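Local coordinates for protein beta subunit of a putative Aromatic-ring-hydroxylating dioxygenase (Novosphingobium aromaticivorans DSM 12444, PDB 3EBY) that is probably the beta subunit of an aromatic-ring-hydroxylating dioxygenase, a family member with an NTF2-like fold whose own role has not been established, at residues Thr37-Val40 with Asp41-Tyr45; Tyr63-Ser66 with Lys67-Ala71. All coordinates share one frame; numbering follows the deposited sequence.

Interaction 1: Thr37-Val40 with Asp41-Tyr45; sequences TLFV and DDCLY
The ring planes of Phe39 and Tyr45 stand at 87°, yet the pair is neither a stack nor a regular T: they meet obliquely, CZ of Phe39 lying 3.7 Å from CD1 of Tyr45. The chain turns a corner at Asp41 and Asp42 between strands 39-40 and 43-49, and both rings pack edge-to-face with Trp35 and touch Leu70 of helix 67-79. Strand 142-150 pairs with both sides of the corner, Leu38 and Val40 bonding to Leu143, and Leu44 to Lys144 and Arg146. Tyr45 has CG anti to its backbone N (chi1 175°), which lets the ring lean across the CZ and CE2 end of Phe39, and its OH bonds to the C-terminal carboxylate of Ile163. Cys43 SG lies 4.0 Å from Phe39 CB and makes an oblique sulfur-aromatic contact. Small and apolar, cysteine fits here, its CB 3.2 Å from Val40 O and 3.9 Å from Val40 CG2. A weak backbone bond from Cys43 N to Asp41 O bridges Asp42. The aspartates suit this exposed apex, Asp41 OD1 forming a salt bridge with Lys67. With no hydrogen bond joining 37-40 to 41-45, the contact depends on dispersion and shape between apolar groups.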
loop_
_atom_site.group_PDB
_atom_site.type_symbol
_atom_site.label_atom_id
_atom_site.label_comp_id
_atom_site.label_asym_id
_atom_site.label_seq_id
_atom_site.Cartn_x
_atom_site.Cartn_y
_atom_site.Cartn_z
ATOM N N THR A 37 11.712 -20.507 3.914
ATOM C CA THR A 37 11.961 -20.952 2.528
ATOM C C THR A 37 12.149 -19.803 1.528
ATOM O O THR A 37 12.643 -20.016 0.403
ATOM C CB THR A 37 10.832 -21.897 1.993
ATOM O OG1 THR A 37 9.669 -21.149 1.630
ATOM C CG2 THR A 37 10.495 -23.012 3.019
ATOM N N LEU A 38 11.762 -18.601 1.928
ATOM C CA LEU A 38 11.852 -17.393 1.074
ATOM C C LEU A 38 13.267 -16.796 1.080
ATOM O O LEU A 38 13.551 -15.831 0.376
ATOM C CB LEU A 38 10.837 -16.344 1.533
ATOM C CG LEU A 38 9.398 -16.864 1.661
ATOM C CD1 LEU A 38 8.422 -15.752 2.094
ATOM C CD2 LEU A 38 8.946 -17.486 0.310
ATOM N N PHE A 39 14.129 -17.377 1.895
ATOM C CA PHE A 39 15.530 -16.941 2.029
ATOM C C PHE A 39 16.490 -18.019 1.496
ATOM O O PHE A 39 16.147 -19.206 1.425
ATOM C CB PHE A 39 15.869 -16.712 3.506
ATOM C CG PHE A 39 15.081 -15.599 4.167
ATOM C CD1 PHE A 39 13.799 -15.819 4.640
ATOM C CD2 PHE A 39 15.702 -14.366 4.443
ATOM C CE1 PHE A 39 13.065 -14.755 5.226
ATOM C CE2 PHE A 39 15.009 -13.345 5.104
ATOM C CZ PHE A 39 13.694 -13.560 5.504
ATOM N N VAL A 40 17.701 -17.607 1.117
ATOM C CA VAL A 40 18.768 -18.576 0.831
ATOM C C VAL A 40 19.221 -19.161 2.174
ATOM O O VAL A 40 18.899 -18.590 3.233
ATOM C CB VAL A 40 19.973 -17.932 0.118
ATOM C CG1 VAL A 40 19.516 -17.208 -1.159
ATOM C CG2 VAL A 40 20.791 -16.973 1.076
ATOM N N ASP A 41 19.999 -20.235 2.145
ATOM C CA ASP A 41 20.444 -20.902 3.401
ATOM C C ASP A 41 21.383 -19.983 4.211
ATOM O O ASP A 41 21.235 -19.848 5.441
ATOM C CB ASP A 41 21.162 -22.216 3.116
ATOM C CG ASP A 41 20.218 -23.338 2.638
ATOM O OD1 ASP A 41 19.005 -23.101 2.504
ATOM O OD2 ASP A 41 20.740 -24.432 2.305
ATOM N N ASP A 42 22.347 -19.372 3.520
ATOM C CA ASP A 42 23.365 -18.506 4.157
ATOM C C ASP A 42 22.906 -17.035 4.075
ATOM O O ASP A 42 23.452 -16.225 3.329
ATOM C CB ASP A 42 24.704 -18.710 3.460
ATOM C CG ASP A 42 25.833 -17.884 4.078
ATOM O OD1 ASP A 42 25.685 -17.400 5.222
ATOM O OD2 ASP A 42 26.834 -17.680 3.370
ATOM N N CYS A 43 21.868 -16.740 4.828
ATOM C CA CYS A 43 21.150 -15.474 4.728
ATOM C C CYS A 43 21.391 -14.602 5.960
ATOM O O CYS A 43 21.986 -15.056 6.963
ATOM C CB CYS A 43 19.659 -15.766 4.616
ATOM S SG CYS A 43 18.944 -16.640 6.070
ATOM N N LEU A 44 20.844 -13.386 5.903
ATOM C CA LEU A 44 20.808 -12.482 7.044
ATOM C C LEU A 44 19.420 -11.801 7.106
ATOM O O LEU A 44 18.934 -11.291 6.106
ATOM C CB LEU A 44 21.915 -11.431 6.944
ATOM C CG LEU A 44 21.940 -10.399 8.097
ATOM C CD1 LEU A 44 22.353 -11.078 9.416
ATOM C CD2 LEU A 44 22.873 -9.253 7.776
ATOM N N TYR A 45 18.749 -11.958 8.238
ATOM C CA TYR A 45 17.493 -11.278 8.507
ATOM C C TYR A 45 17.661 -10.511 9.807
ATOM O O TYR A 45 18.013 -11.097 10.832
ATOM C CB TYR A 45 16.338 -12.280 8.648
ATOM C CG TYR A 45 15.022 -11.632 9.037
ATOM C CD1 TYR A 45 14.262 -10.950 8.097
ATOM C CD2 TYR A 45 14.575 -11.648 10.353
ATOM C CE1 TYR A 45 13.041 -10.319 8.454
ATOM C CE2 TYR A 45 13.366 -11.032 10.725
ATOM C CZ TYR A 45 12.589 -10.411 9.776
ATOM O OH TYR A 45 11.406 -9.800 10.172
#

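Interaction 2: Tyr63-Ser66 with Lys67-Ala71; sequences YCDS and KGMLA
Strand 60-64 ends beside the first turn of helix 67-79, the chain doubling back so that the CA atoms of Cys64 and Met69 lie 5.2 Å apart. The motif is a helix N-cap: Ser66, the residue just before the helix, accepts a hydrogen bond from Met69 N through OG, at 3.3 Å and 154°. Its OG sits between the backbone N and the carbonyl carbon (chi1 72°), a rotation that swings the hydroxyl over the first turn. Serine suits the site because its short side chain brings an oxygen to an amide that has no preceding helical carbonyl to bind. Ser66 O takes weak bonds from Met69 N and, at 3.4 Å, from Leu70 N, the latter beginning the helical pattern. Without the hydroxyl, as in an alanine at this position, Met69 N is likely to keep only its weak, bent bond to Ser66 O, leaving the first turn of the helix less firmly fixed. Beneath the cap, Cys64 CB touches both Met69 CB at 3.8 Å and Leu70 CD2 at 3.6 Å, a compact apolar side chain where strand and helix come close. Leu70 carries this apolar face on to Cys43 and Tyr45 of the neighbouring strand. The long chain of Lys67, bent at chi3, carries NZ to Asp41, its salt-bridge partner, and to a hydrogen bond with Phe39 O. Met69, modelled as selenomethionine, reaches back across to the end of the strand and bends at chi3 (62°), bringing CE to 3.3 Å from Tyr63 O, while SE lies 3.1 Å from Asp65 OD1.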
loop_
_atom_site.group_PDB
_atom_site.type_symbol
_atom_site.label_atom_id
_atom_site.label_comp_id
_atom_site.label_asym_id
_atom_site.label_seq_id
_atom_site.Cartn_x
_atom_site.Cartn_y
_atom_site.Cartn_z
ATOM N N TYR A 63 17.242 -10.977 15.040
ATOM C CA TYR A 63 18.478 -11.201 14.303
ATOM C C TYR A 63 18.686 -12.700 13.985
ATOM O O TYR A 63 18.641 -13.551 14.896
ATOM C CB TYR A 63 19.641 -10.682 15.117
ATOM C CG TYR A 63 20.985 -10.888 14.469
ATOM C CD1 TYR A 63 21.708 -12.052 14.678
ATOM C CD2 TYR A 63 21.547 -9.899 13.680
ATOM C CE1 TYR A 63 22.952 -12.224 14.099
ATOM C CE2 TYR A 63 22.755 -10.076 13.076
ATOM C CZ TYR A 63 23.462 -11.231 13.300
ATOM O OH TYR A 63 24.678 -11.388 12.709
ATOM N N CYS A 64 18.851 -13.003 12.697
ATOM C CA CYS A 64 19.087 -14.384 12.227
ATOM C C CYS A 64 20.162 -14.347 11.157
ATOM O O CYS A 64 19.968 -13.720 10.125
ATOM C CB CYS A 64 17.829 -14.974 11.624
ATOM S SG CYS A 64 16.343 -14.997 12.645
ATOM N N ASP A 65 21.253 -15.080 11.358
ATOM C CA ASP A 65 22.357 -15.065 10.388
ATOM C C ASP A 65 22.536 -16.407 9.663
ATOM O O ASP A 65 23.595 -16.682 9.040
ATOM C CB ASP A 65 23.650 -14.612 11.075
ATOM C CG ASP A 65 24.125 -15.577 12.143
ATOM O OD1 ASP A 65 23.508 -16.642 12.343
ATOM O OD2 ASP A 65 25.144 -15.263 12.785
ATOM N N SER A 66 21.484 -17.215 9.699
ATOM C CA SER A 66 21.390 -18.438 8.926
ATOM C C SER A 66 19.920 -18.847 8.819
ATOM O O SER A 66 19.078 -18.414 9.603
ATOM C CB SER A 66 22.163 -19.562 9.602
ATOM O OG SER A 66 21.491 -20.012 10.789
ATOM N N LYS A 67 19.625 -19.731 7.884
ATOM C CA LYS A 67 18.273 -20.269 7.776
ATOM C C LYS A 67 17.885 -21.066 9.012
ATOM O O LYS A 67 16.715 -21.068 9.414
ATOM C CB LYS A 67 18.125 -21.127 6.525
ATOM C CG LYS A 67 16.690 -21.557 6.290
ATOM C CD LYS A 67 16.532 -22.219 4.990
ATOM C CE LYS A 67 16.511 -21.217 3.864
ATOM N NZ LYS A 67 16.425 -21.877 2.553
ATOM N N GLY A 68 18.869 -21.709 9.641
ATOM C CA GLY A 68 18.635 -22.465 10.864
ATOM C C GLY A 68 18.037 -21.613 11.965
ATOM O O GLY A 68 17.115 -22.054 12.671
HETATM N N MSE A 69 18.506 -20.366 12.074
HETATM C CA MSE A 69 17.953 -19.422 13.036
HETATM C C MSE A 69 16.517 -18.976 12.675
HETATM O O MSE A 69 15.681 -18.830 13.564
HETATM C CB MSE A 69 18.882 -18.207 13.215
HETATM C CG MSE A 69 20.224 -18.557 13.826
HETATM SE SE MSE A 69 21.237 -17.016 14.442
HETATM C CE MSE A 69 20.094 -16.352 15.750
ATOM N N LEU A 70 16.227 -18.797 11.375
ATOM C CA LEU A 70 14.864 -18.516 10.921
ATOM C C LEU A 70 13.927 -19.651 11.373
ATOM O O LEU A 70 12.848 -19.407 11.942
ATOM C CB LEU A 70 14.802 -18.401 9.386
ATOM C CG LEU A 70 15.669 -17.366 8.657
ATOM C CD1 LEU A 70 15.428 -17.447 7.132
ATOM C CD2 LEU A 70 15.416 -15.948 9.181
ATOM N N ALA A 71 14.345 -20.884 11.088
ATOM C CA ALA A 71 13.549 -22.067 11.401
ATOM C C ALA A 71 13.392 -22.219 12.897
ATOM O O ALA A 71 12.311 -22.561 13.369
ATOM C CB ALA A 71 14.176 -23.316 10.796
#

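How the interactions relate
From the N terminus, interaction 1 closes the corner between strand 39-40 and strand 43-49 before interaction 2 opens at the junction of strand 60-64 and helix 67-79. The two are therefore in series, neither crossing nor enclosing the other, with centres about 7 Å apart. Strands 43-49 and 60-64 are antiparallel neighbours in the mixed sheet, and Tyr45 O probably accepts a hydrogen bond from Cys64 N. Lys67, the first helical residue, joins the helix to the earlier corner, its NZ lying 2.9 Å from Asp41 OD1. Beside this bridge, Leu70 packs against Phe39, so polar and apolar contacts together tie the helix start to the corner.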